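Local coordinates for protein cellulase (Xanthomonas axonopodis pv. citri, PDB 4W7W) that probably hydrolyses the beta-1,4-glucosidic bonds of cellulose as a family 5 glycoside hydrolase, with glucose units of a cello-oligosaccharide bound in its (beta/alpha)8-barrel cleft, at residues A[40-43]-A[44-48]; A[49-52]-A[53-56]; A[130-133]-A[134-138]; A[251-254]-A[255-259]; A[270-273]-A[274-277]. All blocks are in the same frame, centred on the assembly; numbering follows the deposited sequence. Where two conformers were deposited one is given.

Contact 1: A[40-43]-A[44-48]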
loop_
_atom_site.group_PDB
_atom_site.type_symbol
_atom_site.label_atom_id
_atom_site.label_comp_id
_atom_site.label_asym_id
_atom_site.label_seq_id
_atom_site.Cartn_x
_atom_site.Cartn_y
_atom_site.Cartn_z
ATOM N N PRO A 40 15.478 17.347 -1.502
ATOM C CA PRO A 40 15.411 15.889 -1.327
ATOM C C PRO A 40 15.056 15.438 0.083
ATOM O O PRO A 40 14.646 14.299 0.304
ATOM C CB PRO A 40 16.843 15.452 -1.676
ATOM C CG PRO A 40 17.694 16.631 -1.328
ATOM C CD PRO A 40 16.863 17.807 -1.749
ATOM N N GLY A 41 15.243 16.326 1.047
ATOM C CA GLY A 41 15.259 15.920 2.435
ATOM C C GLY A 41 16.557 15.213 2.735
ATOM O O GLY A 41 17.300 14.808 1.842
ATOM N N THR A 42 16.835 15.080 4.020
ATOM C CA THR A 42 18.075 14.458 4.466
ATOM C C THR A 42 17.781 13.214 5.292
ATOM O O THR A 42 17.014 13.252 6.267
ATOM C CB THR A 42 18.917 15.450 5.282
ATOM O OG1 THR A 42 19.203 16.595 4.472
ATOM C CG2 THR A 42 20.240 14.814 5.748
ATOM N N LEU A 43 18.410 12.108 4.910
ATOM C CA LEU A 43 18.272 10.861 5.628
ATOM C C LEU A 43 18.629 11.048 7.100
ATOM O O LEU A 43 19.623 11.704 7.427
ATOM C CB LEU A 43 19.158 9.802 4.990
ATOM C CG LEU A 43 19.111 8.393 5.583
ATOM C CD1 LEU A 43 17.766 7.740 5.302
ATOM C CD2 LEU A 43 20.261 7.543 5.045
ATOM N N PHE A 44 17.816 10.464 7.978
ATOM C CA PHE A 44 17.926 10.523 9.448
ATOM C C PHE A 44 17.404 11.805 10.066
ATOM O O PHE A 44 17.193 11.853 11.280
ATOM C CB PHE A 44 19.333 10.218 9.971
ATOM C CG PHE A 44 19.868 8.902 9.519
ATOM C CD1 PHE A 44 19.201 7.719 9.813
ATOM C CD2 PHE A 44 21.046 8.845 8.792
ATOM C CE1 PHE A 44 19.713 6.501 9.394
ATOM C CE2 PHE A 44 21.551 7.636 8.372
ATOM C CZ PHE A 44 20.890 6.462 8.668
ATOM N N LYS A 45 17.189 12.832 9.257
ATOM C CA LYS A 45 16.688 14.116 9.738
ATOM C C LYS A 45 15.223 14.264 9.339
ATOM O O LYS A 45 14.342 14.484 10.178
ATOM C CB LYS A 45 17.541 15.237 9.129
ATOM C CG LYS A 45 17.134 16.647 9.489
ATOM C CD LYS A 45 18.129 17.653 8.939
ATOM C CE LYS A 45 18.001 19.003 9.621
ATOM N NZ LYS A 45 18.760 20.042 8.878
ATOM N N ASP A 46 14.958 14.151 8.044
ATOM C CA ASP A 46 13.598 14.314 7.533
ATOM C C ASP A 46 12.861 13.002 7.288
ATOM O O ASP A 46 11.630 12.976 7.260
ATOM C CB ASP A 46 13.648 15.099 6.233
ATOM C CG ASP A 46 14.338 16.441 6.400
ATOM O OD1 ASP A 46 13.898 17.190 7.285
ATOM O OD2 ASP A 46 15.316 16.717 5.674
ATOM N N TYR A 47 13.602 11.919 7.086
ATOM C CA TYR A 47 12.988 10.625 6.822
ATOM C C TYR A 47 13.999 9.565 7.179
ATOM O O TYR A 47 15.190 9.847 7.366
ATOM C CB TYR A 47 12.585 10.523 5.350
ATOM C CG TYR A 47 13.730 10.469 4.371
ATOM C CD1 TYR A 47 14.279 11.634 3.848
ATOM C CD2 TYR A 47 14.248 9.260 3.933
ATOM C CE1 TYR A 47 15.307 11.606 2.924
ATOM C CE2 TYR A 47 15.281 9.222 3.013
ATOM C CZ TYR A 47 15.813 10.380 2.519
ATOM O OH TYR A 47 16.825 10.295 1.598
ATOM N N THR A 48 13.523 8.331 7.288
ATOM C CA THR A 48 14.379 7.216 7.599
ATOM C C THR A 48 13.863 5.978 6.904
ATOM O O THR A 48 12.675 5.877 6.633
ATOM C CB THR A 48 14.442 6.982 9.117
ATOM O OG1 THR A 48 15.440 6.003 9.396
ATOM C CG2 THR A 48 13.097 6.509 9.676
HETATM O O HOH W 1 16.414 12.191 -0.257
HETATM O O HOH W 2 16.684 18.650 4.789
#
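Leu-43 and Phe-44 occupy the two corners of a type II beta turn, Thr-42 to Lys-45, in the loop between strand 24-29 and helix 52-60 of the (beta/alpha)8 barrel. Two features identify it: extended Leu-43 is followed by Phe-44 with positive phi (79°), and Lys-45 N bonds to Thr-42 O at 3.0 Å. Asp-46 N also bonds to Thr-42 O, approaching more nearly head-on, so one carbonyl is gripped twice.

The Leu-43 side chain lies between two rings. CB stays beside the Phe-44 backbone N. With CG anti to the backbone N (chi1 -178°), the chain swings toward Phe-44 and sets CG over the centre of that ring, 3.8 Å from its centroid. At the tip the branches divide: CD2 meets Phe-44 CE2 at 3.6 Å, and CD1 meets Tyr-47 CE2 at 3.7 Å. Leu-43 CA itself lies over a face of the Tyr-47 ring.

Tyr-47 OH bonds to Gln-87 and shares a hydrogen bond with a water, which donates to Pro-40 O. On the Asp-46 side, Thr-42 N bonds to OD2 of Asp-46 at 2.8 Å, using the anti lone pair of that oxygen.

Contact 2: A[49-52]-A[53-56]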
loop_
_atom_site.group_PDB
_atom_site.type_symbol
_atom_site.label_atom_id
_atom_site.label_comp_id
_atom_site.label_asym_id
_atom_site.label_seq_id
_atom_site.Cartn_x
_atom_site.Cartn_y
_atom_site.Cartn_z
ATOM N N TYR A 49 14.762 5.049 6.620
ATOM C CA TYR A 49 14.398 3.706 6.218
ATOM C C TYR A 49 14.322 2.825 7.461
ATOM O O TYR A 49 14.809 3.197 8.528
ATOM C CB TYR A 49 15.366 3.176 5.140
ATOM C CG TYR A 49 14.940 3.619 3.760
ATOM C CD1 TYR A 49 15.060 4.938 3.365
ATOM C CD2 TYR A 49 14.365 2.731 2.877
ATOM C CE1 TYR A 49 14.602 5.366 2.132
ATOM C CE2 TYR A 49 13.896 3.154 1.639
ATOM C CZ TYR A 49 14.027 4.459 1.268
ATOM O OH TYR A 49 13.549 4.845 0.032
ATOM N N PRO A 50 13.692 1.652 7.344
ATOM C CA PRO A 50 13.512 0.839 8.540
ATOM C C PRO A 50 14.818 0.233 9.022
ATOM O O PRO A 50 15.774 0.085 8.256
ATOM C CB PRO A 50 12.544 -0.271 8.080
ATOM C CG PRO A 50 11.968 0.199 6.761
ATOM C CD PRO A 50 13.037 1.067 6.166
ATOM N N ALA A 51 14.858 -0.113 10.291
ATOM C CA ALA A 51 15.975 -0.869 10.825
ATOM C C ALA A 51 15.819 -2.314 10.384
ATOM O O ALA A 51 14.697 -2.812 10.266
ATOM C CB ALA A 51 15.976 -0.810 12.351
ATOM N N ALA A 52 16.932 -3.017 10.218
ATOM C CA ALA A 52 16.856 -4.432 9.887
ATOM C C ALA A 52 16.068 -5.203 10.948
ATOM O O ALA A 52 15.347 -6.148 10.626
ATOM C CB ALA A 52 18.243 -5.024 9.750
ATOM N N SER A 53 16.204 -4.807 12.213
ATOM C CA SER A 53 15.480 -5.467 13.283
ATOM C C SER A 53 13.966 -5.335 13.160
ATOM O O SER A 53 13.240 -6.130 13.740
ATOM C CB SER A 53 15.938 -4.928 14.631
ATOM O OG SER A 53 15.786 -3.519 14.745
ATOM N N ASP A 54 13.490 -4.317 12.452
ATOM C CA ASP A 54 12.047 -4.191 12.238
ATOM C C ASP A 54 11.575 -5.415 11.434
ATOM O O ASP A 54 10.546 -6.017 11.722
ATOM C CB ASP A 54 11.698 -2.894 11.481
ATOM C CG ASP A 54 12.065 -1.605 12.227
ATOM O OD1 ASP A 54 12.173 -1.624 13.477
ATOM O OD2 ASP A 54 12.242 -0.572 11.526
ATOM N N PHE A 55 12.312 -5.743 10.373
ATOM C CA PHE A 55 11.948 -6.880 9.533
ATOM C C PHE A 55 11.917 -8.167 10.348
ATOM O O PHE A 55 10.969 -8.943 10.262
ATOM C CB PHE A 55 12.904 -7.022 8.346
ATOM C CG PHE A 55 12.812 -5.892 7.365
ATOM C CD1 PHE A 55 13.538 -4.723 7.568
ATOM C CD2 PHE A 55 11.985 -5.969 6.261
ATOM C CE1 PHE A 55 13.451 -3.676 6.662
ATOM C CE2 PHE A 55 11.901 -4.921 5.364
ATOM C CZ PHE A 55 12.622 -3.769 5.575
ATOM N N SER A 56 12.957 -8.397 11.148
ATOM C CA SER A 56 13.003 -9.636 11.921
ATOM C C SER A 56 11.916 -9.683 13.002
ATOM O O SER A 56 11.349 -10.738 13.250
ATOM C CB SER A 56 14.394 -9.887 12.501
ATOM O OG SER A 56 14.845 -8.806 13.265
#
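From Pro-50 and Ala-51, both extended, the backbone turns into helical angles through Ala-52 and Ser-53, the psi value falling from 150° at Ala-51 to -36° at Ala-52. This is the N-terminus of helix 52-60, where the loop from the first barrel strand enters the helix. Across this bend Ala-51 and Asp-54 exchange two hydrogen bonds. Asp-54 N donates to Ala-51 O at 2.9 Å, from well above the carbonyl plane, and Asp-54 OD2 accepts from Ala-51 N, also at 2.9 Å. The second N-H meets the carboxylate from above its plane, 60° out of it. One residue of the first helical turn thus holds both polar backbone atoms of Ala-51. The next carbonyl, Ala-52 O, receives a weak bond from Ser-56 N.

Pro-50 packs on two side chains: its CB lies 3.5 Å from OD2 of Asp-54 and makes an apolar contact with CE1 of Phe-55 at 3.8 Å. Phe-55 presents its edge to Ala-52 O, which lies in the ring plane.

Asp-54 OD1 bonds to Gln-314. Pro-50 and Phe-55 face the barrel wall, touching Leu-29 of strand 24-29, with Leu-68 and Ile-66 of strand 65-70 and helix 85-100 beside them.

Contact 3: A[130-133]-A[134-138]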
loop_
_atom_site.group_PDB
_atom_site.type_symbol
_atom_site.label_atom_id
_atom_site.label_comp_id
_atom_site.label_asym_id
_atom_site.label_seq_id
_atom_site.Cartn_x
_atom_site.Cartn_y
_atom_site.Cartn_z
ATOM N N LEU A 130 4.698 8.856 -14.764
ATOM C CA LEU A 130 4.563 7.734 -13.824
ATOM C C LEU A 130 4.982 6.421 -14.467
ATOM O O LEU A 130 5.612 5.572 -13.833
ATOM C CB LEU A 130 3.141 7.633 -13.312
ATOM C CG LEU A 130 2.897 6.491 -12.316
ATOM C CD1 LEU A 130 3.749 6.644 -11.071
ATOM C CD2 LEU A 130 1.418 6.425 -11.957
ATOM N N ALA A 131 4.666 6.264 -15.755
ATOM C CA ALA A 131 5.084 5.062 -16.479
ATOM C C ALA A 131 6.614 4.988 -16.559
ATOM O O ALA A 131 7.188 3.911 -16.466
ATOM C CB ALA A 131 4.435 4.997 -17.853
ATOM N N ASP A 132 7.274 6.129 -16.752
ATOM C CA ASP A 132 8.734 6.146 -16.786
ATOM C C ASP A 132 9.338 5.736 -15.447
ATOM O O ASP A 132 10.291 4.946 -15.393
ATOM C CB ASP A 132 9.264 7.516 -17.207
ATOM C CG ASP A 132 10.773 7.541 -17.269
ATOM O OD1 ASP A 132 11.326 7.028 -18.275
ATOM O OD2 ASP A 132 11.409 8.062 -16.340
ATOM N N LEU A 133 8.782 6.264 -14.360
ATOM C CA LEU A 133 9.223 5.883 -13.031
ATOM C C LEU A 133 9.156 4.361 -12.883
ATOM O O LEU A 133 10.128 3.713 -12.473
ATOM C CB LEU A 133 8.364 6.596 -11.987
ATOM C CG LEU A 133 8.582 6.282 -10.504
ATOM C CD1 LEU A 133 8.009 4.938 -10.068
ATOM C CD2 LEU A 133 10.051 6.411 -10.114
ATOM N N TRP A 134 7.999 3.783 -13.219
ATOM C CA TRP A 134 7.830 2.359 -13.015
ATOM C C TRP A 134 8.604 1.501 -13.991
ATOM O O TRP A 134 9.019 0.409 -13.645
ATOM C CB TRP A 134 6.338 1.992 -12.955
ATOM C CG TRP A 134 5.775 2.217 -11.582
ATOM C CD1 TRP A 134 4.904 3.178 -11.183
ATOM C CD2 TRP A 134 6.165 1.508 -10.408
ATOM N NE1 TRP A 134 4.701 3.095 -9.828
ATOM C CE2 TRP A 134 5.472 2.075 -9.332
ATOM C CE3 TRP A 134 7.031 0.440 -10.165
ATOM C CZ2 TRP A 134 5.610 1.606 -8.034
ATOM C CZ3 TRP A 134 7.176 -0.017 -8.876
ATOM C CH2 TRP A 134 6.476 0.551 -7.825
ATOM N N ARG A 135 8.821 1.982 -15.215
ATOM C CA ARG A 135 9.760 1.319 -16.121
ATOM C C ARG A 135 11.123 1.157 -15.439
ATOM O O ARG A 135 11.719 0.070 -15.433
ATOM C CB ARG A 135 9.920 2.119 -17.411
ATOM C CG ARG A 135 10.971 1.570 -18.365
ATOM C CD ARG A 135 11.138 2.425 -19.618
ATOM N NE ARG A 135 11.744 3.707 -19.295
ATOM C CZ ARG A 135 13.047 3.915 -19.147
ATOM N NH1 ARG A 135 13.904 2.925 -19.324
ATOM N NH2 ARG A 135 13.477 5.122 -18.785
ATOM N N ARG A 136 11.601 2.249 -14.872
ATOM C CA ARG A 136 12.920 2.252 -14.253
ATOM C C ARG A 136 12.969 1.338 -13.034
ATOM O O ARG A 136 13.934 0.593 -12.864
ATOM C CB ARG A 136 13.314 3.670 -13.903
ATOM C CG ARG A 136 13.541 4.548 -15.116
ATOM C CD ARG A 136 13.765 5.980 -14.714
ATOM N NE ARG A 136 13.923 6.915 -15.827
ATOM C CZ ARG A 136 15.078 7.167 -16.420
ATOM N NH1 ARG A 136 16.154 6.466 -16.113
ATOM N NH2 ARG A 136 15.144 8.084 -17.365
ATOM N N LEU A 137 11.966 1.393 -12.164
ATOM C CA LEU A 137 11.945 0.495 -11.017
ATOM C C LEU A 137 11.812 -0.954 -11.446
ATOM O O LEU A 137 12.469 -1.834 -10.884
ATOM C CB LEU A 137 10.859 0.854 -10.006
ATOM C CG LEU A 137 11.075 2.163 -9.253
ATOM C CD1 LEU A 137 9.907 2.395 -8.306
ATOM C CD2 LEU A 137 12.375 2.172 -8.480
ATOM N N ALA A 138 10.998 -1.221 -12.470
ATOM C CA ALA A 138 10.854 -2.582 -12.959
ATOM C C ALA A 138 12.183 -3.120 -13.509
ATOM O O ALA A 138 12.511 -4.287 -13.318
ATOM C CB ALA A 138 9.772 -2.649 -14.012
HETATM O O HOH W 3 10.093 6.003 -20.378
HETATM O O HOH W 4 12.781 8.914 -19.668
#
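Leu-130, Ala-131, Asp-132 and Leu-133 each accept, through the backbone O, a bond from the N of Trp-134, Arg-135, Arg-136 and Leu-137 in turn, at 2.8 to 3.0 Å, an i to i+4 alpha-helical pattern. On its polar side Asp-132 is the hub of a salt-bridge network with both arginines. Its CG is anti to the backbone N (chi1 -179°), which sends the carboxylate toward the next turn, where each oxygen takes one arginine. OD1 meets NH2 of Arg-135 at 2.9 Å, and OD2 meets NE of Arg-136 at 2.8 Å. Both donors arrive on the syn side but tilted out of the carboxylate plane, and each oxygen lies in the plane of the guanidinium it serves. The carboxylate is turned 48° from the Arg-135 group and 75° from that of Arg-136. Arg-135 NH2 also stands over the centre of the Arg-136 guanidinium, with the shared carboxylate beside the pair. One water bridges OD1 of Asp-132 and NE of Arg-135.

The other side is apolar. Leu-133 CD1 sits over the five-membered ring of Trp-134, 3.6 Å from its centroid, and also touches CD1 of Leu-137. Leu-130 CD1 lies 3.7 Å from CD1 of the same indole.

Trp-134 NE1 bonds to Leu-151 O. On this side helix 127-141 packs on Leu-109 of strand 104-109 and touches helix 72-75 through Trp-72 and helix 160-176 through Trp-163 and Thr-170.

Contact 4: A[251-254]-A[255-259]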
loop_
_atom_site.group_PDB
_atom_site.type_symbol
_atom_site.label_atom_id
_atom_site.label_comp_id
_atom_site.label_asym_id
_atom_site.label_seq_id
_atom_site.Cartn_x
_atom_site.Cartn_y
_atom_site.Cartn_z
ATOM N N PHE A 251 -16.512 -4.315 -2.572
ATOM C CA PHE A 251 -15.238 -4.523 -3.238
ATOM C C PHE A 251 -14.946 -6.004 -3.410
ATOM O O PHE A 251 -14.530 -6.427 -4.496
ATOM C CB PHE A 251 -14.144 -3.801 -2.448
ATOM C CG PHE A 251 -12.759 -3.990 -2.990
ATOM C CD1 PHE A 251 -12.358 -3.389 -4.175
ATOM C CD2 PHE A 251 -11.837 -4.769 -2.315
ATOM C CE1 PHE A 251 -11.068 -3.557 -4.644
ATOM C CE2 PHE A 251 -10.550 -4.942 -2.789
ATOM C CZ PHE A 251 -10.170 -4.322 -3.951
ATOM N N THR A 252 -15.177 -6.786 -2.358
ATOM C CA THR A 252 -14.960 -8.226 -2.434
ATOM C C THR A 252 -15.814 -8.840 -3.541
ATOM O O THR A 252 -15.343 -9.661 -4.336
ATOM C CB THR A 252 -15.273 -8.867 -1.071
ATOM O OG1 THR A 252 -14.385 -8.327 -0.088
ATOM C CG2 THR A 252 -15.131 -10.367 -1.090
ATOM N N SER A 253 -17.077 -8.418 -3.619
ATOM C CA SER A 253 -17.944 -8.940 -4.665
ATOM C C SER A 253 -17.432 -8.549 -6.055
ATOM O O SER A 253 -17.453 -9.352 -6.977
ATOM C CB SER A 253 -19.384 -8.459 -4.491
ATOM O OG SER A 253 -20.264 -9.188 -5.326
ATOM N N TRP A 254 -16.990 -7.299 -6.198
ATOM C CA TRP A 254 -16.452 -6.833 -7.476
ATOM C C TRP A 254 -15.263 -7.688 -7.909
ATOM O O TRP A 254 -15.147 -8.057 -9.075
ATOM C CB TRP A 254 -16.068 -5.367 -7.364
ATOM C CG TRP A 254 -15.518 -4.806 -8.625
ATOM C CD1 TRP A 254 -16.235 -4.314 -9.677
ATOM C CD2 TRP A 254 -14.137 -4.689 -8.991
ATOM N NE1 TRP A 254 -15.384 -3.897 -10.668
ATOM C CE2 TRP A 254 -14.092 -4.103 -10.266
ATOM C CE3 TRP A 254 -12.931 -5.016 -8.365
ATOM C CZ2 TRP A 254 -12.892 -3.839 -10.926
ATOM C CZ3 TRP A 254 -11.746 -4.741 -9.024
ATOM C CH2 TRP A 254 -11.737 -4.157 -10.282
ATOM N N LEU A 255 -14.373 -8.004 -6.969
ATOM C CA LEU A 255 -13.255 -8.879 -7.295
ATOM C C LEU A 255 -13.763 -10.214 -7.830
ATOM O O LEU A 255 -13.303 -10.703 -8.866
ATOM C CB LEU A 255 -12.392 -9.144 -6.058
ATOM C CG LEU A 255 -11.680 -7.947 -5.449
ATOM C CD1 LEU A 255 -11.089 -8.361 -4.102
ATOM C CD2 LEU A 255 -10.616 -7.407 -6.382
ATOM N N ARG A 256 -14.719 -10.801 -7.120
ATOM C CA ARG A 256 -15.230 -12.100 -7.501
ATOM C C ARG A 256 -15.924 -12.049 -8.871
ATOM O O ARG A 256 -15.713 -12.936 -9.707
ATOM C CB ARG A 256 -16.149 -12.626 -6.409
ATOM C CG ARG A 256 -16.317 -14.123 -6.415
ATOM C CD ARG A 256 -17.057 -14.571 -5.170
ATOM N NE ARG A 256 -16.175 -14.665 -4.012
ATOM C CZ ARG A 256 -16.446 -14.224 -2.798
ATOM N NH1 ARG A 256 -17.611 -13.654 -2.506
ATOM N NH2 ARG A 256 -15.542 -14.393 -1.850
ATOM N N GLU A 257 -16.722 -11.003 -9.091
ATOM C CA GLU A 257 -17.444 -10.810 -10.358
ATOM C C GLU A 257 -16.504 -10.740 -11.548
ATOM O O GLU A 257 -16.827 -11.214 -12.629
ATOM C CB GLU A 257 -18.258 -9.511 -10.318
ATOM C CG GLU A 257 -19.396 -9.519 -9.323
ATOM C CD GLU A 257 -19.793 -8.128 -8.863
ATOM O OE1 GLU A 257 -19.543 -7.158 -9.614
ATOM O OE2 GLU A 257 -20.330 -8.004 -7.719
ATOM N N ASN A 258 -15.344 -10.132 -11.337
ATOM C CA ASN A 258 -14.391 -9.859 -12.396
ATOM C C ASN A 258 -13.220 -10.811 -12.422
ATOM O O ASN A 258 -12.310 -10.638 -13.239
ATOM C CB ASN A 258 -13.942 -8.399 -12.324
ATOM C CG ASN A 258 -15.054 -7.462 -12.715
ATOM O OD1 ASN A 258 -15.350 -7.313 -13.892
ATOM N ND2 ASN A 258 -15.730 -6.886 -11.734
ATOM N N LYS A 259 -13.267 -11.839 -11.565
ATOM C CA LYS A 259 -12.222 -12.857 -11.502
ATOM C C LYS A 259 -10.858 -12.210 -11.204
ATOM O O LYS A 259 -9.842 -12.593 -11.771
ATOM C CB LYS A 259 -12.162 -13.691 -12.806
ATOM C CG LYS A 259 -13.487 -14.069 -13.462
ATOM C CD LYS A 259 -14.410 -14.837 -12.525
ATOM C CE LYS A 259 -15.289 -15.892 -13.214
ATOM N NZ LYS A 259 -16.733 -15.518 -13.327
#
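Trp-254 and Asn-258 meet twice, through a carbonyl and through a ring. Trp-254 O accepts from Asn-258 N at 3.1 Å and from the side-chain ND2 at 3.0 Å, the two donors reaching it from opposite faces of its plane. The same ND2 lies 3.2 Å above one face of the indole, offset toward its rim, with ring and amide planes 46° apart. Its bond to Trp-254 O, which lies in the amide plane, fixes the rotation of the amide. Trp-254 NE1 donates instead to Glu-210.

Among the remaining polar contacts, Ser-253 OG donates to OE2 of Glu-257 at 2.7 Å, on the anti side of that oxygen, somewhat out of the carboxylate plane. The hydroxyl reaches the glutamate because OG is anti to its backbone N (chi1 -167°) and so heads toward the following turn. OE2 has a second partner in Arg-197, a salt bridge.

These residues form the last turns of helix 243-258, which joins strands 219-226 and 262-268 in a beta-alpha-beta unit of the barrel. Positive phi at Lys-259 (58°) with two bonds back into the last turn makes a Schellman motif.

The apolar contacts belong to Leu-255. Its CG stands over a face of the Phe-251 ring, 4.3 Å from the centroid, CD1 reaches CE2 of that ring at 3.7 Å, and CD2 turns to Trp-254 CE3 at 3.9 Å. Trp-196 meets both Phe-251 and Trp-254 edge-to-face.

Contact 5: A[270-273]-A[274-277]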
loop_
_atom_site.group_PDB
_atom_site.type_symbol
_atom_site.label_atom_id
_atom_site.label_comp_id
_atom_site.label_asym_id
_atom_site.label_seq_id
_atom_site.Cartn_x
_atom_site.Cartn_y
_atom_site.Cartn_z
ATOM N N ALA A 270 -8.037 1.358 16.322
ATOM C CA ALA A 270 -7.449 1.829 17.565
ATOM C C ALA A 270 -7.626 0.820 18.681
ATOM O O ALA A 270 -8.348 -0.169 18.548
ATOM C CB ALA A 270 -8.063 3.156 17.948
ATOM N N ASN A 271 -6.945 1.086 19.784
ATOM C CA ASN A 271 -6.915 0.134 20.883
ATOM C C ASN A 271 -8.066 0.289 21.865
ATOM O O ASN A 271 -7.895 0.815 22.963
ATOM C CB ASN A 271 -5.584 0.271 21.620
ATOM C CG ASN A 271 -5.450 -0.692 22.766
ATOM O OD1 ASN A 271 -5.961 -1.797 22.707
ATOM N ND2 ASN A 271 -4.792 -0.264 23.822
ATOM N N ASN A 272 -9.242 -0.187 21.465
ATOM C CA ASN A 272 -10.433 -0.145 22.320
ATOM C C ASN A 272 -11.351 -1.303 21.957
ATOM O O ASN A 272 -11.196 -1.896 20.891
ATOM C CB ASN A 272 -11.130 1.230 22.250
ATOM C CG ASN A 272 -11.622 1.606 20.865
ATOM O OD1 ASN A 272 -12.497 0.943 20.288
ATOM N ND2 ASN A 272 -11.043 2.671 20.300
ATOM N N PRO A 273 -12.307 -1.629 22.833
ATOM C CA PRO A 273 -13.074 -2.853 22.620
ATOM C C PRO A 273 -13.858 -2.905 21.302
ATOM O O PRO A 273 -13.847 -3.925 20.627
ATOM C CB PRO A 273 -13.996 -2.886 23.835
ATOM C CG PRO A 273 -13.135 -2.298 24.919
ATOM C CD PRO A 273 -12.407 -1.172 24.235
ATOM N N VAL A 274 -14.529 -1.821 20.947
ATOM C CA VAL A 274 -15.322 -1.814 19.716
ATOM C C VAL A 274 -14.400 -2.008 18.513
ATOM O O VAL A 274 -14.700 -2.791 17.605
ATOM C CB VAL A 274 -16.147 -0.523 19.592
ATOM C CG1 VAL A 274 -16.767 -0.417 18.214
ATOM C CG2 VAL A 274 -17.233 -0.499 20.652
ATOM N N CYS A 275 -13.274 -1.296 18.512
ATOM C CA CYS A 275 -12.300 -1.454 17.429
ATOM C C CYS A 275 -11.704 -2.868 17.360
ATOM O O CYS A 275 -11.511 -3.383 16.253
ATOM C CB CYS A 275 -11.168 -0.458 17.556
ATOM S SG CYS A 275 -11.593 1.185 16.969
ATOM N N ASP A 276 -11.388 -3.473 18.508
ATOM C CA ASP A 276 -10.825 -4.818 18.479
ATOM C C ASP A 276 -11.823 -5.801 17.870
ATOM O O ASP A 276 -11.443 -6.693 17.115
ATOM C CB ASP A 276 -10.409 -5.306 19.866
ATOM C CG ASP A 276 -9.016 -4.841 20.305
ATOM O OD1 ASP A 276 -8.278 -4.237 19.498
ATOM O OD2 ASP A 276 -8.678 -5.142 21.476
ATOM N N LYS A 277 -13.103 -5.666 18.210
ATOM C CA LYS A 277 -14.131 -6.521 17.596
ATOM C C LYS A 277 -14.205 -6.296 16.092
ATOM O O LYS A 277 -14.291 -7.244 15.311
ATOM C CB LYS A 277 -15.512 -6.273 18.203
ATOM C CG LYS A 277 -15.706 -6.875 19.565
ATOM C CD LYS A 277 -17.131 -6.641 20.028
ATOM C CE LYS A 277 -18.090 -7.608 19.344
ATOM N NZ LYS A 277 -19.431 -7.618 19.988
HETATM O O HOH W 5 -8.059 -2.599 17.349
HETATM O O HOH W 6 -5.823 -3.379 20.401
#
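The N-terminal cap of helix 273-288 is made here, with Asn-272 in the N-cap position and Cys-275, one half of a disulfide, in the first turn. Asn-272 OD1 accepts from Cys-275 N at 3.0 Å, with an N-H...O angle of 163°, so the bond is nearly straight; the donor is tilted somewhat from the amide carbonyl plane. The torsion explains the reach: CG lies between the backbone N and the carbonyl carbon (chi1 61°), which folds the amide back over the helix start. The backbone O of Asn-272 is also used, taking the N-H of Asp-276 at 2.9 Å. Lys-277 N then bonds to Pro-273 O, continuing the helical pattern.

Cys-275 packs against the incoming loop. Its CB lies 3.0 Å from Ala-270 O and 3.3 Å from Asn-272 OD1, a close fit, while SG comes within 4.2 Å of Ala-270 CB. That sulfur is bonded to SG of Cys-238, which ties the start of this helix to the loop after strand 219-226.

Asp-276 reaches the loop through solvent. Two waters donate to its OD1: one, at 2.7 Å from this oxygen, also donates to Ala-270 O, and the other, at 2.8 Å, to Asn-271 OD1. Asn-271 itself is the centre of an inverse gamma turn. Asn at the N-cap followed by Pro in the first turn is a classic helix start, here at the point where the loop after barrel strand 262-268 enters its helix.

How the contacts relate
Contacts 1 and 2 follow one another in the loop and helix after the first barrel strand and touch through Leu-43 CD1 and Tyr-49 N, 4.2 Å apart. Contacts 2 and 5 both start helices, but an aspartate from within the helix holds the first, whereas an asparagine before it caps the second. Contacts 3 and 4 lie within helices of the outer layer, each with buried aromatic and leucine packing on one side and charged groups on the other; only contact 4 includes a helix C-terminus. Contacts 1, 2 and 5 lie nearer the surface, each with four exposed residues; waters bridge side chain to backbone in contacts 1 and 5, and the salt-bridge network in contact 3.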